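Local atomic coordinates of SAM-dependent methyltransferase (Thiobacillus denitrificans, PDB entry 5EPE), a protein that probably transfers methyl groups from S-adenosylmethionine to an acceptor substrate, and is captured here with the product S-adenosyl-L-homocysteine bound. Residues A[109-119]-A[135-143]; A[43-51]-A[66-75]. All coordinates share one frame; numbering follows the deposited sequence.

Strand 39-43, coming from the N terminus, runs into the glycine-rich turn of contact 2; helix 49-58 and strand 61-66 then bring the chain back, so that 66-75 closes the loop on 43-51. Only after this does contact 1 open: strand 104-110 leads into a loop and helix 119-127, strand 134-143 returns alongside 104-110, parallel to it, and contact 1 closes where strand 104-110 ends. The contacts are therefore in series, neither nested nor crossed. They touch where Val-110 CG2 packs on the selenium of Met-50, and both reach S-adenosyl-L-homocysteine. The pair illustrates how a Rossmann-like methyltransferase builds its cofactor site from the loops that follow its parallel strands.

Contact 1 of 2, residues A[109-119]-A[135-143]; sequences CVGASWIAGGV and IILMGEPFW. With SAH (S-adenosyl-L-homocysteine), chain B.
Ser-113 and Glu-140 meet through a short hydrogen bond, OG to OE1 2.6 Å, which reaches the carboxylate on its syn side and 16° out of its plane. The glutamate chain bends at chi2 (-69°) to bring the acid back to the loop. A water 2.8 Å from Glu-140 OE1 accepts from Ala-112 N and lies within bonding distance of Cys-109 O; it can probably bridge the buried acid to the backbone, though it has more acceptors in reach than protons. Val-119 and Glu-140 lie side by side, their side chains running in opposite senses, with Val-119 CG2 3.5 Å from Glu-140 CD. The other valine methyl, CG1, lies 4.0 Å from CE of selenomethionine Met-138, whose folded chain brings CE round to 3.8 Å from Ser-113 CB. Selenium itself rests near Cys-109 CB. The backbones of the two strands run parallel: Cys-109 N donates to Leu-137 O (2.9 Å), and Gly-139 N donates to Cys-109 O (3.1 Å). A side chain at Gly-139 would run into Val-110 CG1. On the ligand side, Val-110 O accepts from the amino group of S-adenosyl-L-homocysteine. Helix 119-127 covers Cys-109 and Met-138 through Thr-122, helix 167-177 packs on Glu-140 through Phe-170, and strand 238-247 flanks strand 134-143 as its antiparallel neighbour.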
loop_
_atom_site.group_PDB
_atom_site.type_symbol
_atom_site.label_atom_id
_atom_site.label_comp_id
_atom_site.label_asym_id
_atom_site.label_seq_id
_atom_site.Cartn_x
_atom_site.Cartn_y
_atom_site.Cartn_z
ATOM N N CYS A 109 -12.908 -13.081 -38.527
ATOM C CA CYS A 109 -13.318 -11.700 -38.395
ATOM C C CYS A 109 -12.256 -11.028 -37.469
ATOM O O CYS A 109 -12.236 -11.247 -36.250
ATOM C CB CYS A 109 -14.710 -11.590 -37.798
ATOM S SG CYS A 109 -15.298 -9.858 -37.676
ATOM N N VAL A 110 -11.397 -10.221 -38.072
ATOM C CA VAL A 110 -10.268 -9.655 -37.390
ATOM C C VAL A 110 -10.546 -8.179 -37.072
ATOM O O VAL A 110 -10.242 -7.281 -37.833
ATOM C CB VAL A 110 -9.003 -9.893 -38.194
ATOM C CG1 VAL A 110 -7.745 -9.371 -37.446
ATOM C CG2 VAL A 110 -8.834 -11.394 -38.437
ATOM N N GLY A 111 -11.170 -7.978 -35.947
ATOM C CA GLY A 111 -11.502 -6.639 -35.424
ATOM C C GLY A 111 -12.717 -6.009 -36.072
ATOM O O GLY A 111 -12.705 -4.810 -36.388
ATOM N N ALA A 112 -13.739 -6.795 -36.378
ATOM C CA ALA A 112 -14.974 -6.244 -36.929
ATOM C C ALA A 112 -16.199 -6.961 -36.388
ATOM O O ALA A 112 -17.204 -7.070 -37.060
ATOM C CB ALA A 112 -14.938 -6.262 -38.432
ATOM N N SER A 113 -16.169 -7.373 -35.128
ATOM C CA SER A 113 -17.218 -8.276 -34.611
ATOM C C SER A 113 -18.590 -7.594 -34.342
ATOM O O SER A 113 -19.553 -8.277 -34.070
ATOM C CB SER A 113 -16.720 -9.015 -33.370
ATOM O OG SER A 113 -16.304 -8.091 -32.365
ATOM N N TRP A 114 -18.683 -6.262 -34.418
ATOM C CA TRP A 114 -19.995 -5.589 -34.390
ATOM C C TRP A 114 -20.890 -6.000 -35.577
ATOM O O TRP A 114 -22.085 -5.808 -35.538
ATOM C CB TRP A 114 -19.831 -4.065 -34.363
ATOM C CG TRP A 114 -19.061 -3.569 -35.521
ATOM C CD1 TRP A 114 -19.515 -3.399 -36.811
ATOM C CD2 TRP A 114 -17.648 -3.251 -35.542
ATOM N NE1 TRP A 114 -18.480 -2.935 -37.613
ATOM C CE2 TRP A 114 -17.330 -2.834 -36.869
ATOM C CE3 TRP A 114 -16.638 -3.274 -34.577
ATOM C CZ2 TRP A 114 -16.035 -2.463 -37.254
ATOM C CZ3 TRP A 114 -15.338 -2.879 -34.955
ATOM C CH2 TRP A 114 -15.053 -2.477 -36.274
ATOM N N ILE A 115 -20.295 -6.532 -36.640
ATOM C CA ILE A 115 -21.007 -7.115 -37.776
ATOM C C ILE A 115 -22.116 -8.080 -37.360
ATOM O O ILE A 115 -23.189 -8.101 -37.971
ATOM C CB ILE A 115 -19.923 -7.749 -38.686
ATOM C CG1 ILE A 115 -19.439 -6.687 -39.665
ATOM C CG2 ILE A 115 -20.297 -9.037 -39.337
ATOM C CD1 ILE A 115 -18.103 -7.009 -40.269
ATOM N N ALA A 116 -21.900 -8.877 -36.325
ATOM C CA ALA A 116 -22.926 -9.771 -35.867
ATOM C C ALA A 116 -23.205 -9.512 -34.430
ATOM O O ALA A 116 -23.626 -10.409 -33.718
ATOM C CB ALA A 116 -22.517 -11.206 -36.080
ATOM N N GLY A 117 -23.013 -8.275 -34.011
ATOM C CA GLY A 117 -23.436 -7.831 -32.705
ATOM C C GLY A 117 -22.585 -8.316 -31.581
ATOM O O GLY A 117 -23.076 -8.443 -30.467
ATOM N N GLY A 118 -21.314 -8.612 -31.846
ATOM C CA GLY A 118 -20.383 -8.930 -30.811
ATOM C C GLY A 118 -19.659 -10.232 -31.091
ATOM O O GLY A 118 -19.854 -10.872 -32.109
ATOM N N VAL A 119 -18.768 -10.575 -30.190
ATOM C CA VAL A 119 -17.905 -11.738 -30.328
ATOM C C VAL A 119 -18.693 -13.027 -30.506
ATOM O O VAL A 119 -18.533 -13.697 -31.495
ATOM C CB VAL A 119 -16.949 -11.852 -29.146
ATOM C CG1 VAL A 119 -16.157 -13.161 -29.220
ATOM C CG2 VAL A 119 -15.997 -10.650 -29.130
ATOM N N ILE A 135 -11.008 -23.807 -38.530
ATOM C CA ILE A 135 -10.640 -22.864 -37.474
ATOM C C ILE A 135 -11.383 -21.551 -37.645
ATOM O O ILE A 135 -11.479 -21.033 -38.772
ATOM C CB ILE A 135 -9.126 -22.607 -37.516
ATOM C CG1 ILE A 135 -8.397 -23.882 -37.045
ATOM C CG2 ILE A 135 -8.712 -21.427 -36.643
ATOM C CD1 ILE A 135 -6.891 -23.892 -37.305
ATOM N N ILE A 136 -11.859 -20.991 -36.535
ATOM C CA ILE A 136 -12.443 -19.646 -36.515
ATOM C C ILE A 136 -11.368 -18.704 -35.913
ATOM O O ILE A 136 -10.747 -19.055 -34.888
ATOM C CB ILE A 136 -13.745 -19.598 -35.678
ATOM C CG1 ILE A 136 -14.814 -20.445 -36.387
ATOM C CG2 ILE A 136 -14.183 -18.162 -35.388
ATOM C CD1 ILE A 136 -16.089 -20.755 -35.609
ATOM N N LEU A 137 -11.180 -17.556 -36.559
ATOM C CA LEU A 137 -10.232 -16.506 -36.121
ATOM C C LEU A 137 -10.973 -15.273 -35.696
ATOM O O LEU A 137 -11.772 -14.747 -36.466
ATOM C CB LEU A 137 -9.286 -16.072 -37.222
ATOM C CG LEU A 137 -8.300 -17.000 -37.803
ATOM C CD1 LEU A 137 -7.354 -16.206 -38.726
ATOM C CD2 LEU A 137 -7.474 -17.659 -36.702
HETATM N N MSE A 138 -10.706 -14.836 -34.470
HETATM C CA MSE A 138 -11.292 -13.599 -33.918
HETATM C C MSE A 138 -10.176 -12.688 -33.471
HETATM O O MSE A 138 -9.330 -13.084 -32.671
HETATM C CB MSE A 138 -12.161 -13.941 -32.702
HETATM C CG MSE A 138 -13.386 -14.830 -33.045
HETATM SE SE MSE A 138 -14.636 -13.908 -34.300
HETATM C CE MSE A 138 -15.236 -12.543 -33.085
ATOM N N GLY A 139 -10.172 -11.464 -33.976
ATOM C CA GLY A 139 -9.195 -10.437 -33.644
ATOM C C GLY A 139 -9.942 -9.470 -32.702
ATOM O O GLY A 139 -10.952 -8.858 -33.085
ATOM N N GLU A 140 -9.463 -9.364 -31.452
ATOM C CA GLU A 140 -10.229 -8.674 -30.408
ATOM C C GLU A 140 -9.330 -8.014 -29.353
ATOM O O GLU A 140 -8.273 -8.575 -29.014
ATOM C CB GLU A 140 -11.172 -9.660 -29.680
ATOM C CG GLU A 140 -12.342 -10.219 -30.501
ATOM C CD GLU A 140 -13.352 -9.140 -30.809
ATOM O OE1 GLU A 140 -13.992 -9.227 -31.892
ATOM O OE2 GLU A 140 -13.544 -8.232 -29.951
ATOM N N PRO A 141 -9.808 -6.874 -28.791
ATOM C CA PRO A 141 -9.179 -6.283 -27.622
ATOM C C PRO A 141 -9.481 -6.945 -26.300
ATOM O O PRO A 141 -10.472 -7.703 -26.124
ATOM C CB PRO A 141 -9.652 -4.808 -27.650
ATOM C CG PRO A 141 -10.935 -4.833 -28.445
ATOM C CD PRO A 141 -11.008 -6.127 -29.208
ATOM N N PHE A 142 -8.565 -6.719 -25.359
ATOM C CA PHE A 142 -8.690 -7.202 -23.993
ATOM C C PHE A 142 -7.866 -6.268 -23.113
ATOM O O PHE A 142 -7.123 -5.431 -23.660
ATOM C CB PHE A 142 -8.286 -8.694 -23.906
ATOM C CG PHE A 142 -6.870 -8.962 -24.264
ATOM C CD1 PHE A 142 -5.871 -8.882 -23.334
ATOM C CD2 PHE A 142 -6.520 -9.235 -25.580
ATOM C CE1 PHE A 142 -4.555 -9.064 -23.671
ATOM C CE2 PHE A 142 -5.182 -9.468 -25.923
ATOM C CZ PHE A 142 -4.194 -9.356 -24.974
ATOM N N TRP A 143 -7.974 -6.347 -21.783
ATOM C CA TRP A 143 -7.107 -5.533 -20.912
ATOM C C TRP A 143 -5.724 -6.178 -20.745
ATOM O O TRP A 143 -5.591 -7.294 -20.289
ATOM C CB TRP A 143 -7.743 -5.298 -19.529
ATOM C CG TRP A 143 -8.992 -4.498 -19.556
ATOM C CD1 TRP A 143 -10.235 -4.874 -19.033
ATOM C CD2 TRP A 143 -9.200 -3.194 -20.131
ATOM N NE1 TRP A 143 -11.158 -3.856 -19.222
ATOM C CE2 TRP A 143 -10.554 -2.832 -19.893
ATOM C CE3 TRP A 143 -8.366 -2.264 -20.767
ATOM C CZ2 TRP A 143 -11.105 -1.623 -20.359
ATOM C CZ3 TRP A 143 -8.930 -1.034 -21.211
ATOM C CH2 TRP A 143 -10.274 -0.754 -21.018
HETATM N N SAH B . -9.397 -7.094 -40.754
HETATM C CA SAH B . -8.831 -5.830 -41.358
HETATM C CB SAH B . -9.722 -4.645 -41.039
HETATM C CG SAH B . -9.964 -4.308 -39.556
HETATM S SD SAH B . -10.678 -2.703 -39.308
HETATM C C SAH B . -7.412 -5.552 -40.915
HETATM O O SAH B . -6.984 -6.070 -39.867
HETATM O OXT SAH B . -6.658 -4.805 -41.574
HETATM C "C5'" SAH B . -12.478 -2.942 -39.368
HETATM C "C4'" SAH B . -12.947 -3.137 -40.812
HETATM O "O4'" SAH B . -14.338 -3.490 -40.828
HETATM C "C3'" SAH B . -12.794 -1.891 -41.704
HETATM O "O3'" SAH B . -12.012 -2.264 -42.854
HETATM C "C2'" SAH B . -14.219 -1.503 -42.109
HETATM O "O2'" SAH B . -14.311 -1.060 -43.454
HETATM C "C1'" SAH B . -14.920 -2.827 -41.974
HETATM N N9 SAH B . -16.375 -2.864 -41.754
HETATM C C8 SAH B . -17.095 -2.116 -40.863
HETATM N N7 SAH B . -18.362 -2.465 -40.875
HETATM C C5 SAH B . -18.449 -3.493 -41.820
HETATM C C6 SAH B . -19.532 -4.271 -42.308
HETATM N N6 SAH B . -20.785 -4.095 -41.830
HETATM N N1 SAH B . -19.298 -5.226 -43.243
HETATM C C2 SAH B . -18.035 -5.381 -43.705
HETATM N N3 SAH B . -16.946 -4.680 -43.327
HETATM C C4 SAH B . -17.221 -3.744 -42.360
HETATM O O HOH W 1 -13.561 -9.410 -34.610
#

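Contact 2 of 2, residues A[43-51]-A[66-75]; sequences LGSGSGEML and DLSQLFTEQA. With SAH (S-adenosyl-L-homocysteine), chain B.
Phe-71 meets the glycine-rich turn through the root of its ring, CB lying 3.3 Å from Gly-46 O and also touching Ser-47 OG. One face of the ring takes Ser-68 OG, 3.3 Å above the plane and toward the rim, and an edge meets the ribose, with CD2 3.4 Å from O3' of S-adenosyl-L-homocysteine; His-17 stacks with the same ring. The second flat group, the carboxylate of Asp-66, faces the turn: Gly-46 N donates to OD1 (2.8 Å) from above the carboxylate plane, 58° out of it. Both ribose hydroxyls also donate to this acid, O3' to OD1 at 2.7 Å and O2' to OD2 at 2.6 Å, while Ser-68 N reaches OD2 on the anti side in an Asx turn. With CG placed opposite the backbone N (chi1 -160°), the acid reaches between the turn and the ribose, where four donors meet its two oxygens. An asparagine here would probably cost one of the two ribose hydroxyls its acceptor, since an amide has a single oxygen. Farther along, Ser-47 OG donates in the carbonyl plane to Gln-74 OE1 (2.7 Å), and Ala-75 CA lies 3.2 Å from Ser-47 O. A side chain at Gly-48 would strike Ala-75 CB, and one at Gly-46 the ligand's CA. A glycine-rich turn after the first strand and an acid ending the second, gripping the ribose diol, are hallmarks of the Rossmann-like cofactor site of class I methyltransferases.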
loop_
_atom_site.group_PDB
_atom_site.type_symbol
_atom_site.label_atom_id
_atom_site.label_comp_id
_atom_site.label_asym_id
_atom_site.label_seq_id
_atom_site.Cartn_x
_atom_site.Cartn_y
_atom_site.Cartn_z
ATOM N N LEU A 43 -14.254 -11.713 -43.010
ATOM C CA LEU A 43 -15.310 -10.692 -42.909
ATOM C C LEU A 43 -14.777 -9.407 -42.243
ATOM O O LEU A 43 -14.360 -9.415 -41.074
ATOM C CB LEU A 43 -16.472 -11.214 -42.092
ATOM C CG LEU A 43 -17.106 -12.494 -42.633
ATOM C CD1 LEU A 43 -18.370 -12.822 -41.866
ATOM C CD2 LEU A 43 -17.434 -12.368 -44.122
ATOM N N GLY A 44 -14.859 -8.297 -42.971
ATOM C CA GLY A 44 -14.229 -7.046 -42.569
ATOM C C GLY A 44 -12.756 -7.090 -42.883
ATOM O O GLY A 44 -11.896 -6.837 -41.999
ATOM N N SER A 45 -12.460 -7.398 -44.151
ATOM C CA SER A 45 -11.115 -7.717 -44.590
ATOM C C SER A 45 -10.143 -6.522 -44.795
ATOM O O SER A 45 -8.978 -6.737 -45.136
ATOM C CB SER A 45 -11.160 -8.611 -45.822
ATOM O OG SER A 45 -11.928 -8.032 -46.830
ATOM N N GLY A 46 -10.615 -5.300 -44.583
ATOM C CA GLY A 46 -9.771 -4.123 -44.634
ATOM C C GLY A 46 -9.176 -3.973 -46.010
ATOM O O GLY A 46 -9.921 -4.022 -47.025
ATOM N N SER A 47 -7.856 -3.806 -46.042
ATOM C CA SER A 47 -7.108 -3.600 -47.277
ATOM C C SER A 47 -6.518 -4.924 -47.809
ATOM O O SER A 47 -5.613 -4.915 -48.655
ATOM C CB SER A 47 -6.078 -2.468 -47.112
ATOM O OG SER A 47 -6.735 -1.211 -46.914
ATOM N N GLY A 48 -7.045 -6.042 -47.288
ATOM C CA GLY A 48 -6.791 -7.377 -47.797
ATOM C C GLY A 48 -5.420 -7.887 -47.492
ATOM O O GLY A 48 -4.985 -8.849 -48.107
ATOM N N GLU A 49 -4.737 -7.293 -46.507
ATOM C CA GLU A 49 -3.348 -7.652 -46.304
ATOM C C GLU A 49 -3.210 -9.118 -45.845
ATOM O O GLU A 49 -2.280 -9.841 -46.286
ATOM C CB GLU A 49 -2.650 -6.699 -45.352
ATOM C CG GLU A 49 -1.143 -6.915 -45.282
ATOM C CD GLU A 49 -0.356 -6.451 -46.523
ATOM O OE1 GLU A 49 -0.950 -5.902 -47.485
ATOM O OE2 GLU A 49 0.914 -6.614 -46.509
HETATM N N MSE A 50 -4.111 -9.553 -44.977
HETATM C CA MSE A 50 -4.072 -10.924 -44.491
HETATM C C MSE A 50 -4.270 -11.926 -45.627
HETATM O O MSE A 50 -3.449 -12.793 -45.821
HETATM C CB MSE A 50 -5.163 -11.114 -43.420
HETATM C CG MSE A 50 -4.984 -12.493 -42.837
HETATM SE SE MSE A 50 -6.274 -12.641 -41.297
HETATM C CE MSE A 50 -7.782 -13.235 -42.252
ATOM N N LEU A 51 -5.360 -11.806 -46.364
ATOM C CA LEU A 51 -5.550 -12.681 -47.531
ATOM C C LEU A 51 -4.429 -12.609 -48.573
ATOM O O LEU A 51 -3.978 -13.656 -49.015
ATOM C CB LEU A 51 -6.899 -12.437 -48.208
ATOM C CG LEU A 51 -8.074 -12.914 -47.377
ATOM C CD1 LEU A 51 -9.376 -12.486 -48.029
ATOM C CD2 LEU A 51 -8.087 -14.431 -47.197
ATOM N N ASP A 66 -15.582 -6.314 -47.368
ATOM C CA ASP A 66 -15.374 -5.105 -46.604
ATOM C C ASP A 66 -16.319 -4.004 -47.057
ATOM O O ASP A 66 -16.595 -3.837 -48.272
ATOM C CB ASP A 66 -13.929 -4.610 -46.654
ATOM C CG ASP A 66 -13.602 -3.647 -45.483
ATOM O OD1 ASP A 66 -13.207 -4.151 -44.399
ATOM O OD2 ASP A 66 -13.757 -2.379 -45.626
ATOM N N LEU A 67 -16.800 -3.249 -46.068
ATOM C CA LEU A 67 -17.731 -2.150 -46.311
ATOM C C LEU A 67 -17.071 -0.894 -46.921
ATOM O O LEU A 67 -17.762 -0.046 -47.522
ATOM C CB LEU A 67 -18.400 -1.761 -44.982
ATOM C CG LEU A 67 -19.580 -0.812 -44.996
ATOM C CD1 LEU A 67 -20.634 -1.346 -45.944
ATOM C CD2 LEU A 67 -20.142 -0.611 -43.591
ATOM N N SER A 68 -15.765 -0.732 -46.738
ATOM C CA SER A 68 -15.072 0.454 -47.274
ATOM C C SER A 68 -14.769 0.288 -48.774
ATOM O O SER A 68 -14.144 -0.703 -49.212
ATOM C CB SER A 68 -13.737 0.680 -46.541
ATOM O OG SER A 68 -13.002 1.710 -47.201
ATOM N N GLN A 69 -15.151 1.282 -49.555
ATOM C CA GLN A 69 -14.867 1.262 -50.975
ATOM C C GLN A 69 -13.386 1.445 -51.216
ATOM O O GLN A 69 -12.767 0.708 -51.985
ATOM C CB GLN A 69 -15.663 2.359 -51.694
ATOM C CG GLN A 69 -15.699 2.118 -53.185
ATOM C CD GLN A 69 -16.565 3.129 -53.946
ATOM O OE1 GLN A 69 -17.728 3.372 -53.596
ATOM N NE2 GLN A 69 -16.004 3.704 -54.999
ATOM N N LEU A 70 -12.822 2.422 -50.519
ATOM C CA LEU A 70 -11.371 2.683 -50.575
ATOM C C LEU A 70 -10.556 1.419 -50.253
ATOM O O LEU A 70 -9.704 1.005 -51.051
ATOM C CB LEU A 70 -10.984 3.837 -49.634
ATOM C CG LEU A 70 -9.462 4.150 -49.606
ATOM C CD1 LEU A 70 -8.947 4.516 -51.000
ATOM C CD2 LEU A 70 -9.137 5.244 -48.605
ATOM N N PHE A 71 -10.835 0.812 -49.102
ATOM C CA PHE A 71 -10.020 -0.325 -48.655
ATOM C C PHE A 71 -10.212 -1.543 -49.585
ATOM O O PHE A 71 -9.270 -2.280 -49.858
ATOM C CB PHE A 71 -10.298 -0.737 -47.196
ATOM C CG PHE A 71 -10.138 0.364 -46.151
ATOM C CD1 PHE A 71 -9.369 1.521 -46.373
ATOM C CD2 PHE A 71 -10.752 0.207 -44.893
ATOM C CE1 PHE A 71 -9.259 2.510 -45.401
ATOM C CE2 PHE A 71 -10.625 1.194 -43.905
ATOM C CZ PHE A 71 -9.892 2.353 -44.178
ATOM N N THR A 72 -11.415 -1.739 -50.107
ATOM C CA THR A 72 -11.648 -2.747 -51.144
ATOM C C THR A 72 -10.763 -2.511 -52.397
ATOM O O THR A 72 -10.133 -3.452 -52.907
ATOM C CB THR A 72 -13.140 -2.869 -51.532
ATOM O OG1 THR A 72 -13.903 -3.336 -50.406
ATOM C CG2 THR A 72 -13.305 -3.872 -52.670
ATOM N N GLU A 73 -10.711 -1.278 -52.853
ATOM C CA GLU A 73 -9.868 -0.932 -54.010
ATOM C C GLU A 73 -8.394 -1.192 -53.725
ATOM O O GLU A 73 -7.679 -1.728 -54.587
ATOM C CB GLU A 73 -10.077 0.516 -54.408
ATOM C CG GLU A 73 -11.460 0.765 -54.991
ATOM C CD GLU A 73 -11.801 2.258 -55.122
ATOM O OE1 GLU A 73 -11.048 3.132 -54.597
ATOM O OE2 GLU A 73 -12.844 2.562 -55.755
ATOM N N GLN A 74 -7.963 -0.908 -52.485
ATOM C CA GLN A 74 -6.582 -1.156 -52.089
ATOM C C GLN A 74 -6.297 -2.631 -52.065
ATOM O O GLN A 74 -5.235 -3.072 -52.509
ATOM C CB GLN A 74 -6.284 -0.529 -50.705
ATOM C CG GLN A 74 -6.360 1.021 -50.745
ATOM C CD GLN A 74 -6.136 1.684 -49.410
ATOM O OE1 GLN A 74 -6.173 1.031 -48.335
ATOM N NE2 GLN A 74 -5.855 2.997 -49.453
ATOM N N ALA A 75 -7.259 -3.404 -51.570
ATOM C CA ALA A 75 -7.087 -4.864 -51.492
ATOM C C ALA A 75 -6.882 -5.460 -52.890
ATOM O O ALA A 75 -5.990 -6.278 -53.106
ATOM C CB ALA A 75 -8.302 -5.498 -50.833
HETATM N N SAH B . -9.397 -7.094 -40.754
HETATM C CA SAH B . -8.831 -5.830 -41.358
HETATM C CB SAH B . -9.722 -4.645 -41.039
HETATM C CG SAH B . -9.964 -4.308 -39.556
HETATM S SD SAH B . -10.678 -2.703 -39.308
HETATM C C SAH B . -7.412 -5.552 -40.915
HETATM O O SAH B . -6.984 -6.070 -39.867
HETATM O OXT SAH B . -6.658 -4.805 -41.574
HETATM C "C5'" SAH B . -12.478 -2.942 -39.368
HETATM C "C4'" SAH B . -12.947 -3.137 -40.812
HETATM O "O4'" SAH B . -14.338 -3.490 -40.828
HETATM C "C3'" SAH B . -12.794 -1.891 -41.704
HETATM O "O3'" SAH B . -12.012 -2.264 -42.854
HETATM C "C2'" SAH B . -14.219 -1.503 -42.109
HETATM O "O2'" SAH B . -14.311 -1.060 -43.454
HETATM C "C1'" SAH B . -14.920 -2.827 -41.974
HETATM N N9 SAH B . -16.375 -2.864 -41.754
HETATM C C8 SAH B . -17.095 -2.116 -40.863
HETATM N N7 SAH B . -18.362 -2.465 -40.875
HETATM C C5 SAH B . -18.449 -3.493 -41.820
HETATM C C6 SAH B . -19.532 -4.271 -42.308
HETATM N N6 SAH B . -20.785 -4.095 -41.830
HETATM N N1 SAH B . -19.298 -5.226 -43.243
HETATM C C2 SAH B . -18.035 -5.381 -43.705
HETATM N N3 SAH B . -16.946 -4.680 -43.327
HETATM C C4 SAH B . -17.221 -3.744 -42.360
#